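Local coordinates for protein L-ribulose 3-epimerase (Methylomonas sp. DH-1, PDB 7CJ7) that epimerises various ketoses at C3, with L-ribulose its most active substrate, using a manganese-dependent TIM-barrel active site and working as a homodimer, at residues 110-115 with 149-154; 114-119 with 156-161. All coordinates share one frame; numbering follows the deposited sequence.

Contact 1 (110-115 with 149-154); sequences GVIYCA and IDLEVV. With MN (manganese (II) ion), chain D; SOL (L-sorbose), chain C.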
ATOM      1  N   GLY A 110      -1.070  -5.816 -16.874  1.00  9.89           N
ATOM      2  CA  GLY A 110      -0.408  -5.979 -15.576  1.00  9.63           C
ATOM      3  C   GLY A 110       0.941  -5.279 -15.520  1.00  9.89           C
ATOM      4  O   GLY A 110       1.196  -4.337 -16.299  1.00  9.50           O
ATOM      5  N   VAL A 111       1.773  -5.710 -14.582  1.00  9.48           N
ATOM      6  CA  VAL A 111       3.079  -5.068 -14.301  1.00 10.15           C
ATOM      7  C   VAL A 111       4.115  -5.721 -15.214  1.00 10.32           C
ATOM      8  O   VAL A 111       4.930  -6.537 -14.742  1.00 11.15           O
ATOM      9  CB  VAL A 111       3.410  -5.147 -12.802  1.00 11.28           C
ATOM     10  CG1 VAL A 111       4.733  -4.459 -12.492  1.00 12.31           C
ATOM     11  CG2 VAL A 111       2.285  -4.530 -11.984  1.00 12.89           C
ATOM     12  N   ILE A 112       4.057  -5.368 -16.497  1.00 10.29           N
ATOM     13  CA  ILE A 112       4.873  -6.005 -17.568  1.00 10.07           C
ATOM     14  C   ILE A 112       6.140  -5.184 -17.808  1.00  9.72           C
ATOM     15  O   ILE A 112       6.955  -5.617 -18.620  1.00 10.27           O
ATOM     16  CB  ILE A 112       4.042  -6.171 -18.854  1.00 10.08           C
ATOM     17  CG1 ILE A 112       3.397  -4.856 -19.296  1.00 10.58           C
ATOM     18  CG2 ILE A 112       3.004  -7.269 -18.687  1.00 11.69           C
ATOM     19  CD1 ILE A 112       2.693  -4.944 -20.631  1.00 11.72           C
ATOM     20  N   TYR A 113       6.291  -4.041 -17.131  1.00  9.92           N
ATOM     21  CA  TYR A 113       7.338  -3.034 -17.427  1.00 10.08           C
ATOM     22  C   TYR A 113       8.395  -3.004 -16.311  1.00  9.94           C
ATOM     23  O   TYR A 113       9.350  -2.223 -16.415  1.00 10.19           O
ATOM     24  CB  TYR A 113       6.690  -1.658 -17.601  1.00 10.11           C
ATOM     25  CG  TYR A 113       5.833  -1.271 -16.432  1.00 10.11           C
ATOM     26  CD1 TYR A 113       6.388  -0.648 -15.328  1.00 11.11           C
ATOM     27  CD2 TYR A 113       4.479  -1.568 -16.402  1.00  9.99           C
ATOM     28  CE1 TYR A 113       5.620  -0.308 -14.226  1.00 10.81           C
ATOM     29  CE2 TYR A 113       3.694  -1.221 -15.314  1.00  9.65           C
ATOM     30  CZ  TYR A 113       4.270  -0.602 -14.216  1.00 10.60           C
ATOM     31  OH  TYR A 113       3.515  -0.264 -13.131  1.00 10.47           O
ATOM     32  N   CYS A 114       8.255  -3.846 -15.292  1.00  9.25           N
ATOM     33  CA  CYS A 114       9.219  -3.924 -14.164  1.00 10.26           C
ATOM     34  C   CYS A 114       8.950  -5.167 -13.310  1.00 11.01           C
ATOM     35  O   CYS A 114       7.959  -5.881 -13.576  1.00 11.21           O
ATOM     36  CB  CYS A 114       9.128  -2.685 -13.289  1.00 11.43           C
ATOM     37  SG  CYS A 114       7.599  -2.608 -12.330  1.00 14.28           S
ATOM     38  N   ALA A 115       9.802  -5.413 -12.316  1.00 11.76           N
ATOM     39  CA  ALA A 115       9.563  -6.457 -11.296  1.00 12.79           C
ATOM     40  C   ALA A 115       8.386  -6.015 -10.420  1.00 13.41           C
ATOM     41  O   ALA A 115       8.382  -4.865  -9.928  1.00 15.52           O
ATOM     42  CB  ALA A 115      10.812  -6.706 -10.488  1.00 13.48           C
ATOM     43  N   ILE A 149      -0.811  -4.229 -25.552  1.00  8.55           N
ATOM     44  CA  ILE A 149      -0.231  -4.314 -24.187  1.00  9.15           C
ATOM     45  C   ILE A 149      -0.784  -3.146 -23.370  1.00  9.94           C
ATOM     46  O   ILE A 149      -0.910  -2.030 -23.899  1.00  9.76           O
ATOM     47  CB  ILE A 149       1.302  -4.371 -24.200  1.00  9.41           C
ATOM     48  CG1 ILE A 149       1.947  -3.056 -24.644  1.00  9.96           C
ATOM     49  CG2 ILE A 149       1.759  -5.541 -25.057  1.00 10.84           C
ATOM     50  CD1 ILE A 149       3.457  -3.056 -24.478  1.00 10.32           C
ATOM     51  N   ASP A 150      -1.140  -3.432 -22.125  1.00  9.41           N
ATOM     52  CA  ASP A 150      -1.738  -2.450 -21.195  1.00  9.48           C
ATOM     53  C   ASP A 150      -0.864  -2.438 -19.941  1.00  9.04           C
ATOM     54  O   ASP A 150      -0.767  -3.482 -19.261  1.00  9.50           O
ATOM     55  CB  ASP A 150      -3.200  -2.796 -20.923  1.00  9.53           C
ATOM     56  CG  ASP A 150      -3.958  -3.220 -22.169  1.00 10.78           C
ATOM     57  OD1 ASP A 150      -4.448  -2.323 -22.898  1.00 10.61           O
ATOM     58  OD2 ASP A 150      -4.035  -4.452 -22.413  1.00 12.80           O
ATOM     59  N   LEU A 151      -0.236  -1.303 -19.666  1.00  8.98           N
ATOM     60  CA  LEU A 151       0.748  -1.148 -18.572  1.00  9.39           C
ATOM     61  C   LEU A 151      -0.007  -0.733 -17.309  1.00  8.88           C
ATOM     62  O   LEU A 151      -0.580   0.380 -17.274  1.00  7.94           O
ATOM     63  CB  LEU A 151       1.781  -0.106 -18.999  1.00 10.79           C
ATOM     64  CG  LEU A 151       2.784  -0.557 -20.065  1.00 12.35           C
ATOM     65  CD1 LEU A 151       2.134  -0.858 -21.404  1.00 15.02           C
ATOM     66  CD2 LEU A 151       3.851   0.497 -20.240  1.00 13.31           C
ATOM     67  N   GLU A 152      -0.055  -1.629 -16.327  1.00  8.98           N
ATOM     68  CA  GLU A 152      -0.844  -1.417 -15.097  1.00  8.55           C
ATOM     69  C   GLU A 152      -0.066  -0.507 -14.143  1.00  8.86           C
ATOM     70  O   GLU A 152       1.011  -0.897 -13.667  1.00  8.57           O
ATOM     71  CB  GLU A 152      -1.174  -2.739 -14.418  1.00  9.47           C
ATOM     72  CG  GLU A 152      -2.223  -2.571 -13.349  1.00 10.26           C
ATOM     73  CD  GLU A 152      -2.590  -3.873 -12.667  1.00 11.57           C
ATOM     74  OE1 GLU A 152      -1.917  -4.914 -12.938  1.00 14.43           O
ATOM     75  OE2 GLU A 152      -3.544  -3.851 -11.889  1.00 11.56           O
ATOM     76  N   VAL A 153      -0.640   0.649 -13.846  1.00  9.27           N
ATOM     77  CA  VAL A 153      -0.159   1.573 -12.783  1.00 10.70           C
ATOM     78  C   VAL A 153      -0.444   0.910 -11.439  1.00 10.29           C
ATOM     79  O   VAL A 153      -1.601   0.560 -11.173  1.00 12.03           O
ATOM     80  CB  VAL A 153      -0.860   2.933 -12.911  1.00 11.69           C
ATOM     81  CG1 VAL A 153      -0.450   3.866 -11.786  1.00 13.57           C
ATOM     82  CG2 VAL A 153      -0.593   3.540 -14.281  1.00 14.04           C
ATOM     83  N   VAL A 154       0.573   0.711 -10.616  1.00  9.59           N
ATOM     84  CA  VAL A 154       0.349   0.067  -9.299  1.00  9.81           C
ATOM     85  C   VAL A 154       0.982   0.944  -8.228  1.00 10.04           C
ATOM     86  O   VAL A 154       1.717   1.896  -8.558  1.00 10.17           O
ATOM     87  CB  VAL A 154       0.882  -1.375  -9.256  1.00  9.89           C
ATOM     88  CG1 VAL A 154       0.119  -2.281 -10.209  1.00  9.50           C
ATOM     89  CG2 VAL A 154       2.378  -1.415  -9.529  1.00  9.96           C
TER
HETATM   90 MN    MN D 302      -4.648  -5.248 -10.823  1.00 20.11          MN
HETATM   91  C1  SOL C 301      -1.121  -6.438  -8.584  1.00 18.34           C
HETATM   92  O1  SOL C 301      -1.324  -5.723  -7.387  1.00 15.98           O
HETATM   93  C2  SOL C 301      -2.288  -6.313  -9.511  1.00 16.34           C
HETATM   94  O2  SOL C 301      -3.070  -5.384  -9.400  1.00 14.15           O
HETATM   95  C3  SOL C 301      -2.502  -7.399 -10.556  1.00 18.35           C
HETATM   96  O3  SOL C 301      -3.331  -6.938 -11.598  1.00 13.86           O
HETATM   97  C4  SOL C 301      -1.175  -7.904 -11.114  1.00 21.18           C
HETATM   98  O4  SOL C 301      -0.489  -6.826 -11.754  1.00 28.39           O
HETATM   99  C5  SOL C 301      -1.329  -9.044 -12.122  1.00 24.39           C
HETATM  100  O5  SOL C 301      -0.062  -9.320 -12.719  1.00 31.17           O
HETATM  101  C6  SOL C 301      -1.870 -10.321 -11.515  1.00 26.53           C
HETATM  102  O6  SOL C 301      -2.031 -11.326 -12.520  1.00 23.74           O
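The manganese and sugar site of this TIM barrel is built in part where Gly110 and Val111 meet Glu152 at the C-terminal ends of neighbouring parallel strands. Glu152, a probable proton donor or acceptor by similarity, has CG anti to the backbone N (chi1 -167°), and an extended chain beyond CG carries the carboxylate to the metal. The carboxylate divides its work: OE2 binds the manganese ion at 2.1 Å, while OE1 accepts a hydrogen bond from O4 of L-sorbose at 2.7 Å. The sugar chelates the same ion through O2 and O3.

The backbone of Glu152 is gripped at both N-H and C=O by the 110-115 segment. Glu152 N donates to Gly110 O at 3.0 Å, a nearly straight bond whose donor stands above the carbonyl plane. The carbonyl Glu152 O lies at the edge of the Tyr113 ring, in its plane, and accepts from Tyr113 OH at 2.6 Å. A second-shell tyrosine thus probably helps to place the backbone from which the first-shell carboxylate extends. Gly110 has backbone angles at which a side chain would strike the preceding carbonyl, and a CB would also crowd O5 of the sugar. Val111, centre of an inverse gamma turn, sets CG2 against Val154 CG1 at 3.6 Å and equally near sugar O4, giving the pocket an apolar flank. Farther from the sugar, Ile112 CD1 rests on Ile149 CB at 3.9 Å, and Tyr113 CD2 approaches Leu151 CB at 4.0 Å.

Asp185, His211 and Glu246 complete the protein ligands of the metal. The two strands, 107-112 and 148-152, belong to one beta-alpha-beta unit, and its helix 125-143 packs through Met135 on Ile112, Tyr113 and Leu151, while strand 180-185 continues the barrel beyond Leu151.

Contact 2 (114-119 with 156-161); sequences CALGKY and RYETNI. With SOL (L-sorbose), chain C.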
ATOM      1  N   CYS A 114       8.255  -3.846 -15.292  1.00  9.25           N
ATOM      2  CA  CYS A 114       9.219  -3.924 -14.164  1.00 10.26           C
ATOM      3  C   CYS A 114       8.950  -5.167 -13.310  1.00 11.01           C
ATOM      4  O   CYS A 114       7.959  -5.881 -13.576  1.00 11.21           O
ATOM      5  CB  CYS A 114       9.128  -2.685 -13.289  1.00 11.43           C
ATOM      6  SG  CYS A 114       7.599  -2.608 -12.330  1.00 14.28           S
ATOM      7  N   ALA A 115       9.802  -5.413 -12.316  1.00 11.76           N
ATOM      8  CA  ALA A 115       9.563  -6.457 -11.296  1.00 12.79           C
ATOM      9  C   ALA A 115       8.386  -6.015 -10.420  1.00 13.41           C
ATOM     10  O   ALA A 115       8.382  -4.865  -9.928  1.00 15.52           O
ATOM     11  CB  ALA A 115      10.812  -6.706 -10.488  1.00 13.48           C
ATOM     12  N   LEU A 116       7.391  -6.881 -10.264  1.00 13.40           N
ATOM     13  CA  LEU A 116       6.245  -6.641  -9.351  1.00 14.26           C
ATOM     14  C   LEU A 116       6.750  -6.851  -7.928  1.00 13.66           C
ATOM     15  O   LEU A 116       7.197  -7.976  -7.635  1.00 15.84           O
ATOM     16  CB  LEU A 116       5.117  -7.617  -9.684  1.00 14.70           C
ATOM     17  CG  LEU A 116       3.875  -7.514  -8.805  1.00 16.47           C
ATOM     18  CD1 LEU A 116       3.203  -6.172  -8.970  1.00 17.02           C
ATOM     19  CD2 LEU A 116       2.897  -8.638  -9.115  1.00 19.12           C
ATOM     20  N   GLY A 117       6.719  -5.812  -7.095  1.00 13.50           N
ATOM     21  CA  GLY A 117       7.077  -5.934  -5.670  1.00 14.78           C
ATOM     22  C   GLY A 117       7.804  -4.717  -5.138  1.00 14.51           C
ATOM     23  O   GLY A 117       7.779  -3.671  -5.804  1.00 12.92           O
ATOM     24  N   LYS A 118       8.389  -4.846  -3.946  1.00 15.90           N
ATOM     25  CA  LYS A 118       8.853  -3.682  -3.150  1.00 17.91           C
ATOM     26  C   LYS A 118      10.319  -3.379  -3.457  1.00 19.49           C
ATOM     27  O   LYS A 118      11.189  -4.036  -2.892  1.00 24.77           O
ATOM     28  CB  LYS A 118       8.705  -3.906  -1.644  1.00 24.19           C
ATOM     29  CG  LYS A 118       8.926  -2.628  -0.843  1.00 28.33           C
ATOM     30  CD  LYS A 118       9.217  -2.805   0.626  1.00 35.11           C
ATOM     31  CE  LYS A 118       8.031  -2.439   1.486  1.00 36.33           C
ATOM     32  NZ  LYS A 118       6.895  -3.335   1.187  1.00 31.62           N
ATOM     33  N   TYR A 119      10.570  -2.381  -4.292  1.00 14.67           N
ATOM     34  CA  TYR A 119      11.940  -1.931  -4.623  1.00 15.93           C
ATOM     35  C   TYR A 119      12.526  -1.305  -3.368  1.00 16.16           C
ATOM     36  O   TYR A 119      11.813  -0.622  -2.634  1.00 13.18           O
ATOM     37  CB  TYR A 119      11.911  -0.938  -5.782  1.00 14.89           C
ATOM     38  CG  TYR A 119      11.786  -1.584  -7.137  1.00 15.39           C
ATOM     39  CD1 TYR A 119      12.908  -2.017  -7.820  1.00 15.47           C
ATOM     40  CD2 TYR A 119      10.551  -1.781  -7.733  1.00 16.02           C
ATOM     41  CE1 TYR A 119      12.818  -2.594  -9.075  1.00 14.09           C
ATOM     42  CE2 TYR A 119      10.445  -2.366  -8.983  1.00 15.44           C
ATOM     43  CZ  TYR A 119      11.584  -2.771  -9.657  1.00 15.26           C
ATOM     44  OH  TYR A 119      11.508  -3.350 -10.891  1.00 16.11           O
ATOM     45  N   ARG A 156       3.076   2.309  -4.774  1.00  9.63           N
ATOM     46  CA  ARG A 156       4.505   2.503  -4.432  1.00  9.40           C
ATOM     47  C   ARG A 156       5.129   1.199  -3.912  1.00  8.56           C
ATOM     48  O   ARG A 156       6.348   1.021  -4.098  1.00  9.32           O
ATOM     49  CB  ARG A 156       4.597   3.604  -3.376  1.00 10.02           C
ATOM     50  CG  ARG A 156       3.907   3.245  -2.065  1.00 10.48           C
ATOM     51  CD  ARG A 156       3.726   4.428  -1.133  1.00 11.07           C
ATOM     52  NE  ARG A 156       2.940   5.486  -1.746  1.00 12.18           N
ATOM     53  CZ  ARG A 156       2.882   6.727  -1.292  1.00 12.29           C
ATOM     54  NH1 ARG A 156       3.552   7.057  -0.205  1.00 13.31           N
ATOM     55  NH2 ARG A 156       2.158   7.636  -1.925  1.00 12.45           N
ATOM     56  N   TYR A 157       4.368   0.331  -3.246  1.00  7.79           N
ATOM     57  CA  TYR A 157       4.935  -0.913  -2.660  1.00  8.18           C
ATOM     58  C   TYR A 157       5.102  -1.993  -3.744  1.00  8.72           C
ATOM     59  O   TYR A 157       5.681  -3.038  -3.428  1.00  9.00           O
ATOM     60  CB  TYR A 157       4.077  -1.427  -1.497  1.00  8.27           C
ATOM     61  CG  TYR A 157       3.813  -0.424  -0.402  1.00  8.61           C
ATOM     62  CD1 TYR A 157       4.767  -0.122   0.556  1.00  8.92           C
ATOM     63  CD2 TYR A 157       2.581   0.202  -0.305  1.00  9.11           C
ATOM     64  CE1 TYR A 157       4.512   0.785   1.573  1.00  9.45           C
ATOM     65  CE2 TYR A 157       2.311   1.121   0.696  1.00  9.59           C
ATOM     66  CZ  TYR A 157       3.276   1.401   1.650  1.00  9.61           C
ATOM     67  OH  TYR A 157       3.010   2.289   2.647  1.00 10.93           O
ATOM     68  N   GLU A 158       4.614  -1.761  -4.971  1.00  9.08           N
ATOM     69  CA  GLU A 158       4.588  -2.791  -6.047  1.00 10.30           C
ATOM     70  C   GLU A 158       5.378  -2.354  -7.294  1.00 10.61           C
ATOM     71  O   GLU A 158       5.693  -3.236  -8.106  1.00 10.88           O
ATOM     72  CB  GLU A 158       3.143  -3.169  -6.375  1.00 11.28           C
ATOM     73  CG  GLU A 158       2.430  -3.883  -5.229  1.00 11.66           C
ATOM     74  CD  GLU A 158       1.072  -4.459  -5.604  1.00 12.50           C
ATOM     75  OE1 GLU A 158       0.860  -4.705  -6.808  1.00 12.93           O
ATOM     76  OE2 GLU A 158       0.212  -4.626  -4.703  1.00 13.38           O
ATOM     77  N   THR A 159       5.688  -1.062  -7.449  1.00 11.00           N
ATOM     78  CA  THR A 159       6.624  -0.545  -8.488  1.00 10.92           C
ATOM     79  C   THR A 159       7.199   0.796  -8.052  1.00 10.46           C
ATOM     80  O   THR A 159       6.526   1.532  -7.300  1.00 11.65           O
ATOM     81  CB  THR A 159       5.984  -0.341  -9.869  1.00 11.95           C
ATOM     82  OG1 THR A 159       7.030  -0.022 -10.787  1.00 13.31           O
ATOM     83  CG2 THR A 159       4.983   0.786  -9.925  1.00 12.75           C
ATOM     84  N   ASN A 160       8.385   1.115  -8.551  1.00 11.17           N
ATOM     85  CA  ASN A 160       8.996   2.448  -8.351  1.00 12.07           C
ATOM     86  C   ASN A 160       8.988   3.225  -9.674  1.00 12.39           C
ATOM     87  O   ASN A 160       9.554   4.314  -9.690  1.00 14.25           O
ATOM     88  CB  ASN A 160      10.377   2.318  -7.704  1.00 13.24           C
ATOM     89  CG  ASN A 160      11.400   1.622  -8.574  1.00 11.93           C
ATOM     90  OD1 ASN A 160      11.098   1.219  -9.691  1.00 13.77           O
ATOM     91  ND2 ASN A 160      12.609   1.466  -8.058  1.00 11.58           N
ATOM     92  N   ILE A 161       8.324   2.721 -10.724  1.00 12.03           N
ATOM     93  CA  ILE A 161       8.403   3.317 -12.093  1.00 13.74           C
ATOM     94  C   ILE A 161       7.229   4.272 -12.323  1.00 14.31           C
ATOM     95  O   ILE A 161       7.471   5.391 -12.809  1.00 16.37           O
ATOM     96  CB  ILE A 161       8.466   2.229 -13.184  1.00 13.07           C
ATOM     97  CG1 ILE A 161       9.771   1.440 -13.107  1.00 13.06           C
ATOM     98  CG2 ILE A 161       8.262   2.829 -14.561  1.00 13.88           C
ATOM     99  CD1 ILE A 161      11.001   2.261 -13.430  1.00 13.92           C
TER
HETATM  100  C1  SOL C 301      -1.121  -6.438  -8.584  1.00 18.34           C
HETATM  101  O1  SOL C 301      -1.324  -5.723  -7.387  1.00 15.98           O
HETATM  102  C2  SOL C 301      -2.288  -6.313  -9.511  1.00 16.34           C
HETATM  103  O2  SOL C 301      -3.070  -5.384  -9.400  1.00 14.15           O
HETATM  104  C3  SOL C 301      -2.502  -7.399 -10.556  1.00 18.35           C
HETATM  105  O3  SOL C 301      -3.331  -6.938 -11.598  1.00 13.86           O
HETATM  106  C4  SOL C 301      -1.175  -7.904 -11.114  1.00 21.18           C
HETATM  107  O4  SOL C 301      -0.489  -6.826 -11.754  1.00 28.39           O
HETATM  108  C5  SOL C 301      -1.329  -9.044 -12.122  1.00 24.39           C
HETATM  109  O5  SOL C 301      -0.062  -9.320 -12.719  1.00 31.17           O
HETATM  110  C6  SOL C 301      -1.870 -10.321 -11.515  1.00 26.53           C
HETATM  111  O6  SOL C 301      -2.031 -11.326 -12.520  1.00 23.74           O
HETATM  112  O   HOH W   1       8.193  -0.872  -5.062  1.00 13.33           O
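Tyr157 lies side by side with Lys118, whose bent chain brings NZ to 3.9 Å from Tyr157 CD1; just before it, Arg156 O shares a water with Gly117 O and Tyr119 N. Both polar ends of the Lys118-Tyr157 pair find their strongest partners on the second subunit, Lys118 with its Tyr157 and Tyr157 with its Glu158.

Glu158 O accepts a nearly straight bond from Gly117 N at 3.0 Å. Its side chain runs beside Leu116, with OE1 3.5 Å from Leu116 CD1, and OE1 takes a very short bond from O1 of L-sorbose at 2.5 Å. These two beta-alpha loops thus form part of the catalytic mouth of the TIM barrel, and Glu158 OE2 is hydrogen-bonded to Tyr157 OH of the second subunit.

Thr159 turns OG1 anti to its backbone N (chi1 -172°), where it lies 3.1 Å from Cys114 SG and accepts from Ile161 N, an ST turn. Asn160 stacks its amide on one face of the Tyr119 ring, the planes 12° apart, with OD1 over the ring centre and ND2 3.3 Å from Tyr119 CG; ND2 is also hydrogen-bonded to Gly121 O. Tyr119 OH accepts from Ala115 N and is hydrogen-bonded to Asp77 OD2. An alanine in place of Tyr119 would probably leave the Asn160 amide without its stacking surface and both Ala115 N and Asp77 without their hydroxyl partner. Ile161 CG1 touches Cys114 CB at 4.2 Å.

Overall arrangement
From the N terminus the chain reaches contact 1 at the end of strand 107-112 and, through the shared Cys114 and Ala115, runs directly into the first segment of contact 2. It then passes through helix 125-143 and returns along strand 148-152, where contact 1 closes its loop; contact 2 closes a few residues later, in the loop before helix 165-175. The first partners thus pair with the first and the later with the later, so the two closures cross rather than nest. Contact 1 joins adjacent barrel strands, contact 2 the loops above them. Val154 CG2 against Thr159 CG2, and Val111 CG2 against Leu116 CD1, join the layers, and both contacts touch the bound L-sorbose.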